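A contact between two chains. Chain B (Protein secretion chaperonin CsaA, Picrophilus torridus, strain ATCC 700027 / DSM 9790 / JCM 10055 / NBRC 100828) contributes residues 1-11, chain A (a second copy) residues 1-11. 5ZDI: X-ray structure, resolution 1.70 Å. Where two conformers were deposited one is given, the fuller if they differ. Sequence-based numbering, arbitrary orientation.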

ATOM      1  N   MET B   1      10.584  12.641  -9.353  1.00 52.11           N
ATOM      2  CA  MET B   1      11.764  12.376  -8.463  1.00 55.13           C
ATOM      3  C   MET B   1      12.451  11.044  -8.875  1.00 53.36           C
ATOM      4  O   MET B   1      13.682  10.964  -8.957  1.00 56.20           O
ATOM      5  CB  MET B   1      11.348  12.350  -6.965  1.00 52.36           C
ATOM      6  CG  MET B   1      10.809  13.646  -6.401  1.00 59.04           C
ATOM      7  SD  MET B   1      11.863  14.586  -5.235  1.00 74.44           S
ATOM      8  CE  MET B   1      13.506  14.501  -5.943  1.00 58.99           C
ATOM      9  N   ILE B   2      11.641  10.029  -9.190  1.00 44.83           N
ATOM     10  CA  ILE B   2      12.135   8.654  -9.421  1.00 38.59           C
ATOM     11  C   ILE B   2      11.868   8.077 -10.828  1.00 34.91           C
ATOM     12  O   ILE B   2      11.541   8.838 -11.761  1.00 28.88           O
ATOM     13  CB  ILE B   2      11.554   7.760  -8.349  1.00 35.91           C
ATOM     14  CG1 ILE B   2      10.008   7.787  -8.396  1.00 37.99           C
ATOM     15  CG2 ILE B   2      12.049   8.204  -6.980  1.00 38.82           C
ATOM     16  CD1 ILE B   2       9.389   6.875  -7.384  1.00 35.38           C
ATOM     17  N   THR B   3      12.168   6.799 -11.043  1.00 28.85           N
ATOM     18  CA  THR B   3      11.616   6.082 -12.189  1.00 31.74           C
ATOM     19  C   THR B   3      10.817   4.950 -11.683  1.00 27.73           C
ATOM     20  O   THR B   3      11.006   4.557 -10.561  1.00 25.21           O
ATOM     21  CB  THR B   3      12.722   5.423 -13.015  1.00 36.79           C
ATOM     22  OG1 THR B   3      13.530   4.650 -12.098  1.00 37.61           O
ATOM     23  CG2 THR B   3      13.474   6.555 -13.842  1.00 42.32           C
ATOM     24  N   TYR B   4      10.053   4.319 -12.570  1.00 29.20           N
ATOM     25  CA  TYR B   4       9.241   3.127 -12.265  1.00 32.92           C
ATOM     26  C   TYR B   4      10.127   2.032 -11.676  1.00 31.33           C
ATOM     27  O   TYR B   4       9.730   1.377 -10.733  1.00 27.23           O
ATOM     28  CB  TYR B   4       8.391   2.630 -13.508  1.00 35.57           C
ATOM     29  CG  TYR B   4       6.940   3.263 -13.582  1.00 39.78           C
ATOM     30  CD1 TYR B   4       6.740   4.613 -14.007  1.00 37.11           C
ATOM     31  CD2 TYR B   4       5.770   2.539 -13.191  1.00 48.90           C
ATOM     32  CE1 TYR B   4       5.453   5.203 -14.064  1.00 38.52           C
ATOM     33  CE2 TYR B   4       4.451   3.134 -13.251  1.00 46.03           C
ATOM     34  CZ  TYR B   4       4.275   4.476 -13.676  1.00 48.12           C
ATOM     35  OH  TYR B   4       2.966   5.121 -13.683  1.00 41.21           O
ATOM     36  N   ASN B   5      11.366   1.905 -12.154  1.00 30.30           N
ATOM     37  CA  ASN B   5      12.223   0.881 -11.634  1.00 31.59           C
ATOM     38  C   ASN B   5      12.554   1.011 -10.113  1.00 29.67           C
ATOM     39  O   ASN B   5      12.857   0.033  -9.425  1.00 30.69           O
ATOM     40  CB  ASN B   5      13.531   0.829 -12.440  1.00 31.99           C
ATOM     41  CG  ASN B   5      14.425  -0.303 -11.984  1.00 32.70           C
ATOM     42  OD1 ASN B   5      14.074  -1.469 -12.086  1.00 38.88           O
ATOM     43  ND2 ASN B   5      15.551   0.037 -11.424  1.00 35.23           N
ATOM     44  N   ASP B   6      12.608   2.245  -9.622  1.00 27.42           N
ATOM     45  CA  ASP B   6      12.857   2.496  -8.233  1.00 24.30           C
ATOM     46  C   ASP B   6      11.727   1.812  -7.424  1.00 24.53           C
ATOM     47  O   ASP B   6      11.966   1.330  -6.308  1.00 31.19           O
ATOM     48  CB  ASP B   6      12.905   3.987  -7.973  1.00 24.12           C
ATOM     49  CG  ASP B   6      14.189   4.643  -8.499  1.00 30.06           C
ATOM     50  OD1 ASP B   6      15.302   4.118  -8.247  1.00 27.83           O
ATOM     51  OD2 ASP B   6      14.076   5.690  -9.112  1.00 28.54           O
ATOM     52  N   PHE B   7      10.507   1.824  -7.962  1.00 22.46           N
ATOM     53  CA  PHE B   7       9.378   1.152  -7.289  1.00 19.31           C
ATOM     54  C   PHE B   7       9.400  -0.346  -7.496  1.00 21.80           C
ATOM     55  O   PHE B   7       9.187  -1.098  -6.573  1.00 20.50           O
ATOM     56  CB  PHE B   7       8.052   1.769  -7.712  1.00 19.66           C
ATOM     57  CG  PHE B   7       6.879   1.200  -6.965  1.00 20.06           C
ATOM     58  CD1 PHE B   7       6.732   1.495  -5.634  1.00 22.52           C
ATOM     59  CD2 PHE B   7       5.980   0.366  -7.600  1.00 21.63           C
ATOM     60  CE1 PHE B   7       5.676   0.971  -4.949  1.00 25.17           C
ATOM     61  CE2 PHE B   7       4.897  -0.171  -6.900  1.00 20.19           C
ATOM     62  CZ  PHE B   7       4.769   0.141  -5.582  1.00 20.95           C
ATOM     63  N   SER B   8       9.708  -0.795  -8.697  1.00 23.68           N
ATOM     64  CA  SER B   8       9.619  -2.235  -8.995  1.00 25.16           C
ATOM     65  C   SER B   8      10.628  -3.024  -8.203  1.00 22.00           C
ATOM     66  O   SER B   8      10.431  -4.167  -7.987  1.00 21.11           O
ATOM     67  CB  SER B   8       9.714  -2.458 -10.528  1.00 29.41           C
ATOM     68  OG  SER B   8      11.043  -2.356 -10.969  1.00 36.09           O
ATOM     69  N   LYS B   9      11.698  -2.378  -7.759  1.00 20.43           N
ATOM     70  CA  LYS B   9      12.726  -2.992  -6.909  1.00 22.18           C
ATOM     71  C   LYS B   9      12.227  -3.353  -5.523  1.00 20.70           C
ATOM     72  O   LYS B   9      12.870  -4.116  -4.856  1.00 23.06           O
ATOM     73  CB  LYS B   9      13.948  -2.082  -6.749  1.00 28.26           C
ATOM     74  CG  LYS B   9      14.855  -2.126  -7.954  1.00 35.40           C
ATOM     75  CD  LYS B   9      16.195  -1.388  -7.796  1.00 41.70           C
ATOM     76  CE  LYS B   9      16.108  -0.079  -7.017  1.00 43.13           C
ATOM     77  NZ  LYS B   9      17.456   0.568  -6.823  1.00 42.60           N
ATOM     78  N   ILE B  10      11.129  -2.740  -5.078  1.00 19.84           N
ATOM     79  CA  ILE B  10      10.616  -2.918  -3.732  1.00 20.64           C
ATOM     80  C   ILE B  10       9.583  -4.086  -3.850  1.00 17.73           C
ATOM     81  O   ILE B  10       8.720  -4.065  -4.706  1.00 20.22           O
ATOM     82  CB  ILE B  10       9.853  -1.659  -3.202  1.00 20.97           C
ATOM     83  CG1 ILE B  10      10.604  -0.308  -3.401  1.00 24.50           C
ATOM     84  CG2 ILE B  10       9.525  -1.857  -1.739  1.00 19.69           C
ATOM     85  CD1 ILE B  10      11.877  -0.177  -2.668  1.00 30.35           C
ATOM     86  N   ASP B  11       9.709  -5.071  -3.001  1.00 17.54           N
ATOM     87  CA  ASP B  11       8.825  -6.256  -2.979  1.00 16.72           C
ATOM     88  C   ASP B  11       7.791  -6.023  -1.891  1.00 15.40           C
ATOM     89  O   ASP B  11       8.087  -6.132  -0.698  1.00 15.52           O
ATOM     90  CB  ASP B  11       9.645  -7.513  -2.775  1.00 18.02           C
ATOM     91  CG  ASP B  11       8.865  -8.795  -3.095  1.00 21.95           C
ATOM     92  OD1 ASP B  11       7.681  -8.695  -3.486  1.00 22.08           O
ATOM     93  OD2 ASP B  11       9.432  -9.914  -2.959  1.00 21.07           O
TER
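Chain A 1-11: MITYNDFSKID

No direct hydrogen bond or salt bridge joins the two N-terminal stretches; the polar links between them run through two waters, and the direct contact is made largely by isoleucines. Water 1 lies between the helices and donates to both backbone carbonyls of Asp A6 and Asp B6, 2.8 Å from Asp B6 O and 3.2 Å from Asp A6 O. Water 2 collects charged groups: it donates to Asp B6 OD1 (2.7 Å) and accepts from Lys A9 NZ and Lys B9 NZ, each 2.9 Å away.

Chain A has the same fold as chain B, an extended start at residues 2 and 3 followed by a short helix from residue 4 to about residue 8, and it runs in the opposite direction. Ile A2 therefore comes level with Ile B10 (CA to CA 6.8 Å), Asp A6 with Asp B6 (7.5 Å between their CA atoms), Lys A9 with Ile B2 (CA to CA 7.3 Å) and Ile A10 with Phe B7 (6.9 Å between CA atoms). This pairing brings residue 2 of each copy against residue 10 of the other, once at each end of the contact.

At one end Ile A2 CD1 packs 3.3 Å from Ile B10 CD1, while Ile A2 CG2 rests 3.4 Å from Lys B9 O. At the other end Ile A10 CD1 lies 3.5 Å from Ile B2 CD1, and Ile B2 CG2 is 3.6 Å from Lys A9 O. The side chains of Ile A10 and Ile B10, with chi1 and chi2 in m, also reach the partner's phenylalanine: Ile A10 CG2 is 3.9 Å from Phe B7 CD1, and Ile B10 CG2 is 4.1 Å from Phe A7 CD1, each ring being approached obliquely. Burial is accordingly greatest at Ile A10 and Ile B10, and the two stretches together bury 516 Å².

Around the waters the symmetry is looser. Lys A9, extended with chi2 to chi4 all t, forms a salt bridge within its own chain, NZ to Asp A6 OD1 at 3.3 Å, and its NZ stays 4.3 Å from Asp B6 OD1, too far for a salt bridge across the contact. Lys B9 bends at chi3 (m), and its NZ is 4.5 Å from Asp A6 OD2, again beyond a salt bridge. Asp A6 and Asp B6 also accept from the backbone at the start of their own helices: Thr A3 N donates to Asp A6 OD2 and Thr B3 N to Asp B6 OD2, both at 2.9 Å. In chain A, Thr A3 OG1 caps the helix by accepting from Asp A6 N at 2.9 Å.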

ATOM      1  N   MET A   1      17.375  -6.670   0.083  1.00 46.08           N
ATOM      2  CA  MET A   1      17.903  -6.402  -1.271  1.00 40.74           C
ATOM      3  C   MET A   1      17.755  -4.931  -1.698  1.00 35.60           C
ATOM      4  O   MET A   1      18.512  -4.474  -2.498  1.00 31.08           O
ATOM      5  CB  MET A   1      17.561  -7.482  -2.326  1.00 39.73           C
ATOM      6  CG  MET A   1      16.294  -7.439  -3.164  1.00 39.13           C
ATOM      7  SD  MET A   1      16.389  -8.814  -4.391  1.00 66.37           S
ATOM      8  CE  MET A   1      17.895  -8.433  -5.298  1.00 51.23           C
ATOM      9  N   ILE A   2      16.915  -4.172  -1.029  1.00 32.76           N
ATOM     10  CA  ILE A   2      16.937  -2.688  -1.119  1.00 31.13           C
ATOM     11  C   ILE A   2      17.474  -2.067   0.177  1.00 34.37           C
ATOM     12  O   ILE A   2      17.935  -2.800   1.046  1.00 35.80           O
ATOM     13  CB  ILE A   2      15.561  -2.190  -1.444  1.00 31.58           C
ATOM     14  CG1 ILE A   2      14.530  -2.806  -0.445  1.00 31.18           C
ATOM     15  CG2 ILE A   2      15.228  -2.623  -2.852  1.00 31.83           C
ATOM     16  CD1 ILE A   2      13.243  -2.060  -0.376  1.00 36.52           C
ATOM     17  N   THR A   3      17.470  -0.736   0.302  1.00 35.17           N
ATOM     18  CA  THR A   3      17.515  -0.050   1.652  1.00 34.58           C
ATOM     19  C   THR A   3      16.236   0.531   2.170  1.00 35.86           C
ATOM     20  O   THR A   3      15.379   0.826   1.369  1.00 38.88           O
ATOM     21  CB  THR A   3      18.567   1.077   1.585  1.00 42.60           C
ATOM     22  OG1 THR A   3      18.319   1.974   0.469  1.00 32.61           O
ATOM     23  CG2 THR A   3      19.924   0.439   1.405  1.00 44.97           C
ATOM     24  N   TYR A   4      16.120   0.848   3.491  1.00 43.42           N
ATOM     25  CA  TYR A   4      14.949   1.651   4.030  1.00 41.21           C
ATOM     26  C   TYR A   4      14.925   2.991   3.345  1.00 43.48           C
ATOM     27  O   TYR A   4      13.797   3.533   3.026  1.00 37.80           O
ATOM     28  CB  TYR A   4      14.849   1.805   5.600  1.00 45.22           C
ATOM     29  CG  TYR A   4      14.068   0.673   6.332  1.00 43.60           C
ATOM     30  CD1 TYR A   4      14.680  -0.565   6.639  1.00 44.04           C
ATOM     31  CD2 TYR A   4      12.743   0.827   6.734  1.00 44.21           C
ATOM     32  CE1 TYR A   4      13.988  -1.601   7.298  1.00 38.76           C
ATOM     33  CE2 TYR A   4      12.049  -0.223   7.385  1.00 42.26           C
ATOM     34  CZ  TYR A   4      12.653  -1.447   7.655  1.00 42.03           C
ATOM     35  OH  TYR A   4      11.925  -2.523   8.305  1.00 34.67           O
ATOM     36  N   ASN A   5      16.132   3.479   3.010  1.00 34.98           N
ATOM     37  CA  ASN A   5      16.218   4.700   2.211  1.00 35.08           C
ATOM     38  C   ASN A   5      15.604   4.585   0.818  1.00 31.60           C
ATOM     39  O   ASN A   5      14.976   5.562   0.337  1.00 31.14           O
ATOM     40  CB  ASN A   5      17.654   5.204   2.078  1.00 35.40           C
ATOM     41  CG  ASN A   5      17.711   6.695   1.904  1.00 42.06           C
ATOM     42  OD1 ASN A   5      17.952   7.179   0.803  1.00 50.51           O
ATOM     43  ND2 ASN A   5      17.373   7.436   2.974  1.00 39.30           N
ATOM     44  N   ASP A   6      15.806   3.441   0.139  1.00 30.14           N
ATOM     45  CA  ASP A   6      15.207   3.232  -1.158  1.00 28.35           C
ATOM     46  C   ASP A   6      13.679   3.394  -1.112  1.00 29.44           C
ATOM     47  O   ASP A   6      13.093   3.956  -2.016  1.00 27.89           O
ATOM     48  CB  ASP A   6      15.541   1.887  -1.774  1.00 30.67           C
ATOM     49  CG  ASP A   6      17.009   1.772  -2.230  1.00 35.86           C
ATOM     50  OD1 ASP A   6      17.658   2.838  -2.479  1.00 42.65           O
ATOM     51  OD2 ASP A   6      17.481   0.594  -2.308  1.00 27.55           O
ATOM     52  N   PHE A   7      13.040   2.930  -0.054  1.00 23.24           N
ATOM     53  CA  PHE A   7      11.588   3.031   0.021  1.00 22.26           C
ATOM     54  C   PHE A   7      11.165   4.479   0.262  1.00 23.81           C
ATOM     55  O   PHE A   7      10.221   4.959  -0.329  1.00 21.44           O
ATOM     56  CB  PHE A   7      11.088   2.124   1.128  1.00 22.41           C
ATOM     57  CG  PHE A   7       9.594   2.118   1.250  1.00 22.49           C
ATOM     58  CD1 PHE A   7       8.840   1.618   0.228  1.00 25.05           C
ATOM     59  CD2 PHE A   7       8.967   2.686   2.351  1.00 24.22           C
ATOM     60  CE1 PHE A   7       7.462   1.605   0.350  1.00 24.98           C
ATOM     61  CE2 PHE A   7       7.578   2.708   2.451  1.00 24.17           C
ATOM     62  CZ  PHE A   7       6.841   2.175   1.434  1.00 23.28           C
ATOM     63  N   SER A   8      11.928   5.210   1.068  1.00 23.72           N
ATOM     64  CA  SER A   8      11.612   6.611   1.382  0.50 23.88           C
ATOM     65  C   SER A   8      11.606   7.488   0.144  1.00 24.68           C
ATOM     66  O   SER A   8      10.950   8.515   0.161  1.00 26.54           O
ATOM     67  CB  SER A   8      12.567   7.196   2.477  0.50 23.68           C
ATOM     68  OG  SER A   8      13.860   7.476   1.985  0.50 22.51           O
ATOM     69  N   LYS A   9      12.329   7.079  -0.927  1.00 23.31           N
ATOM     70  CA  LYS A   9      12.372   7.820  -2.195  1.00 25.81           C
ATOM     71  C   LYS A   9      10.955   7.863  -2.864  1.00 24.42           C
ATOM     72  O   LYS A   9      10.676   8.757  -3.689  1.00 23.73           O
ATOM     73  CB  LYS A   9      13.321   7.197  -3.241  1.00 30.83           C
ATOM     74  CG  LYS A   9      14.834   7.122  -2.936  1.00 33.71           C
ATOM     75  CD  LYS A   9      15.546   6.296  -4.013  1.00 38.30           C
ATOM     76  CE  LYS A   9      17.015   6.009  -3.668  1.00 42.28           C
ATOM     77  NZ  LYS A   9      17.637   5.241  -4.782  1.00 41.94           N
ATOM     78  N   ILE A  10      10.164   6.822  -2.597  1.00 20.76           N
ATOM     79  CA  ILE A  10       8.826   6.703  -3.190  1.00 21.70           C
ATOM     80  C   ILE A  10       7.788   7.500  -2.356  1.00 17.96           C
ATOM     81  O   ILE A  10       7.697   7.368  -1.152  1.00 17.97           O
ATOM     82  CB  ILE A  10       8.321   5.229  -3.308  1.00 22.05           C
ATOM     83  CG1 ILE A  10       9.426   4.227  -3.687  1.00 23.73           C
ATOM     84  CG2 ILE A  10       7.172   5.173  -4.336  1.00 20.49           C
ATOM     85  CD1 ILE A  10      10.082   4.473  -4.999  1.00 26.50           C
ATOM     86  N   ASP A  11       7.059   8.355  -3.030  1.00 17.73           N
ATOM     87  CA  ASP A  11       6.044   9.163  -2.429  1.00 18.13           C
ATOM     88  C   ASP A  11       4.679   8.495  -2.604  1.00 17.50           C
ATOM     89  O   ASP A  11       4.120   8.491  -3.723  1.00 17.52           O
ATOM     90  CB  ASP A  11       6.063  10.583  -2.973  1.00 18.19           C
ATOM     91  CG  ASP A  11       5.246  11.550  -2.088  1.00 20.01           C
ATOM     92  OD1 ASP A  11       4.732  11.125  -1.021  1.00 21.87           O
ATOM     93  OD2 ASP A  11       5.197  12.767  -2.403  1.00 18.57           O
TER
HETATM   94  O   HOH W   1      13.899   2.587  -4.757  1.00 26.78           O
HETATM   95  O   HOH W   2      16.187   3.036  -5.922  1.00 26.94           O